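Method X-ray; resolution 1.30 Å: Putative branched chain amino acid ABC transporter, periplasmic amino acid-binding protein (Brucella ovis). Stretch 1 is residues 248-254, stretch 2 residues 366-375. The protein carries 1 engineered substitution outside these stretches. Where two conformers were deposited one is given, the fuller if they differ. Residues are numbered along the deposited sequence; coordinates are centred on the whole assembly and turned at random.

Stretch 1, residues 248-254: QPGNIGN
Stretch 2, residues 366-375: KADGTEYGFL

The first turn of a helix rests against a tight hairpin-like turn at least 115 residues away in sequence, and the two bury 328 Å² in all, most of it on Ile252, Asp368 and Phe374. Stretch 1 runs extended through Gln248 and Pro249 (phi/psi -56/133 and -53/133), turns sharply at Gly250 (113/-31), the N-cap position, and is helical from Asn251 onward, with Asn254 N to Gly250 O at 3.1 Å. Gly250's angles would jam a CB against the preceding carbonyl oxygen. In stretch 2, a type I' turn spans Ala367 to Thr370, with Asp368 at 58/27 and Gly369 at 69/16. Thr370 N and Thr370 OG1 (chi1 77°, p) each donate to Ala367 O at 2.9 Å, Tyr372 N donates to Thr370 OG1 at 2.9 Å, and Ala367 N donates to Tyr372 O at 2.8 Å, closing the loop; Gly373 to Leu375 lie in a strand that continues later in the chain.

The nearest CA atoms across the contact are those of Gly253 and Asp368, 5.5 Å apart. Asp368, CB toward the helix and chi1 -57° (m), presents its carboxylate to amides left free at the helix start. Gly250 N donates to Asp368 OD1 (2.8 Å, 153°) and Gly253 N to Asp368 OD2 (2.9 Å, 170°); Ile252 N also lies 3.0 Å from Asp368 OD2. Water 1 donates to both Gln248 O (2.9 Å) and Asp368 OD2 (3.1 Å), extending the link to the loop.

Ile252 (chi1 -59°, chi2 -50°, both m) supplies the apolar half. Its CG1 lies 3.9 Å from Ala367 CB, its CG2 4.1 Å from Tyr372 CB, and its CD1 3.8 Å from Phe374 CZ, approaching that ring obliquely. Phe374 (chi1 -68°, m; chi2 88°) starts sideways, but its ring end comes nearer. Beside this patch, Gly253 CA packs 4.0 Å from Thr370 CG2.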

# COMPACT_ATOMS: atom_id res chain seq x y z
N GLN A 248 -9.23 2.23 5.84
CA GLN A 248 -10.11 2.14 4.69
C GLN A 248 -11.48 2.68 5.09
O GLN A 248 -12.01 2.32 6.13
CB GLN A 248 -10.26 0.69 4.21
CG GLN A 248 -11.26 0.59 3.06
CD GLN A 248 -11.31 -0.76 2.38
OE1 GLN A 248 -10.78 -1.75 2.90
NE2 GLN A 248 -11.93 -0.82 1.21
N PRO A 249 -12.07 3.54 4.24
CA PRO A 249 -13.39 4.07 4.58
C PRO A 249 -14.41 2.97 4.87
O PRO A 249 -14.47 1.98 4.14
CB PRO A 249 -13.77 4.85 3.32
CG PRO A 249 -12.44 5.32 2.79
CD PRO A 249 -11.50 4.17 3.03
N GLY A 250 -15.15 3.15 5.97
CA GLY A 250 -16.20 2.22 6.37
C GLY A 250 -15.95 1.45 7.66
O GLY A 250 -16.90 1.09 8.37
N ASN A 251 -14.68 1.17 7.96
CA ASN A 251 -14.36 0.34 9.12
C ASN A 251 -14.73 0.94 10.47
O ASN A 251 -15.20 0.23 11.36
CB ASN A 251 -12.88 -0.00 9.14
CG ASN A 251 -12.51 -1.05 8.14
OD1 ASN A 251 -13.19 -2.07 8.02
ND2 ASN A 251 -11.42 -0.82 7.43
N ILE A 252 -14.49 2.24 10.64
CA ILE A 252 -14.77 2.88 11.93
C ILE A 252 -16.27 3.00 12.18
O ILE A 252 -16.73 2.77 13.30
CB ILE A 252 -14.03 4.23 12.05
CG1 ILE A 252 -12.53 4.01 11.90
CG2 ILE A 252 -14.37 4.92 13.38
CD1 ILE A 252 -11.99 2.90 12.78
N GLY A 253 -17.04 3.30 11.14
CA GLY A 253 -18.48 3.26 11.25
C GLY A 253 -18.95 1.87 11.69
O GLY A 253 -19.78 1.74 12.59
N ASN A 254 -18.40 0.83 11.07
CA ASN A 254 -18.80 -0.53 11.42
C ASN A 254 -18.37 -0.93 12.83
O ASN A 254 -19.00 -1.77 13.46
CB ASN A 254 -18.25 -1.54 10.42
CG ASN A 254 -19.13 -1.69 9.20
OD1 ASN A 254 -20.02 -0.86 8.95
ND2 ASN A 254 -18.89 -2.73 8.43
N LYS A 366 -12.02 13.29 11.17
CA LYS A 366 -12.85 12.17 11.61
C LYS A 366 -13.04 11.14 10.50
O LYS A 366 -13.01 11.48 9.32
CB LYS A 366 -14.22 12.69 12.05
CG LYS A 366 -14.16 13.86 13.00
CD LYS A 366 -13.37 13.50 14.24
CE LYS A 366 -13.48 14.59 15.29
NZ LYS A 366 -12.81 14.20 16.55
N ALA A 367 -13.25 9.89 10.90
CA ALA A 367 -13.50 8.81 9.96
C ALA A 367 -15.00 8.47 9.90
O ALA A 367 -15.67 8.40 10.93
CB ALA A 367 -12.71 7.57 10.37
N ASP A 368 -15.50 8.27 8.68
CA ASP A 368 -16.84 7.73 8.43
C ASP A 368 -17.97 8.56 9.06
O ASP A 368 -19.03 8.02 9.37
CB ASP A 368 -16.95 6.28 8.90
CG ASP A 368 -15.93 5.37 8.25
OD1 ASP A 368 -15.39 5.71 7.17
OD2 ASP A 368 -15.68 4.28 8.80
N GLY A 369 -17.73 9.85 9.25
CA GLY A 369 -18.73 10.72 9.86
C GLY A 369 -18.98 10.45 11.33
O GLY A 369 -19.98 10.91 11.88
N THR A 370 -18.08 9.71 11.97
CA THR A 370 -18.21 9.42 13.40
C THR A 370 -17.51 10.48 14.24
O THR A 370 -16.94 11.44 13.72
CB THR A 370 -17.61 8.03 13.75
OG1 THR A 370 -16.18 8.11 13.79
CG2 THR A 370 -18.05 6.97 12.75
N GLU A 371 -17.53 10.28 15.56
CA GLU A 371 -16.82 11.15 16.48
C GLU A 371 -15.34 10.79 16.56
O GLU A 371 -14.56 11.49 17.21
CB GLU A 371 -17.44 11.05 17.87
CG GLU A 371 -18.90 11.47 17.91
CD GLU A 371 -19.66 10.85 19.08
OE1 GLU A 371 -19.57 9.62 19.27
OE2 GLU A 371 -20.36 11.60 19.78
N TYR A 372 -14.95 9.69 15.90
CA TYR A 372 -13.60 9.16 15.98
C TYR A 372 -12.83 9.35 14.68
O TYR A 372 -13.40 9.30 13.60
CB TYR A 372 -13.64 7.66 16.29
CG TYR A 372 -14.17 7.35 17.68
CD1 TYR A 372 -15.54 7.21 17.92
CD2 TYR A 372 -13.30 7.20 18.75
CE1 TYR A 372 -16.02 6.93 19.19
CE2 TYR A 372 -13.77 6.92 20.02
CZ TYR A 372 -15.12 6.79 20.23
OH TYR A 372 -15.57 6.51 21.51
N GLY A 373 -11.52 9.52 14.79
CA GLY A 373 -10.64 9.44 13.63
C GLY A 373 -9.32 8.84 14.05
O GLY A 373 -9.14 8.40 15.18
N PHE A 374 -8.37 8.85 13.12
CA PHE A 374 -7.05 8.31 13.37
C PHE A 374 -6.11 9.38 13.91
O PHE A 374 -5.89 10.40 13.27
CB PHE A 374 -6.52 7.64 12.10
CG PHE A 374 -7.29 6.40 11.75
CD1 PHE A 374 -8.43 6.47 10.96
CD2 PHE A 374 -6.92 5.17 12.28
CE1 PHE A 374 -9.17 5.32 10.67
CE2 PHE A 374 -7.65 4.02 11.98
CZ PHE A 374 -8.77 4.10 11.18
N LEU A 375 -5.60 9.15 15.11
CA LEU A 375 -4.73 10.09 15.80
C LEU A 375 -3.33 9.48 15.83
O LEU A 375 -3.15 8.38 16.33
CB LEU A 375 -5.22 10.28 17.23
CG LEU A 375 -4.41 11.25 18.11
CD1 LEU A 375 -4.74 12.68 17.75
CD2 LEU A 375 -4.67 10.98 19.59
O HOH W 1 -12.67 4.04 8.32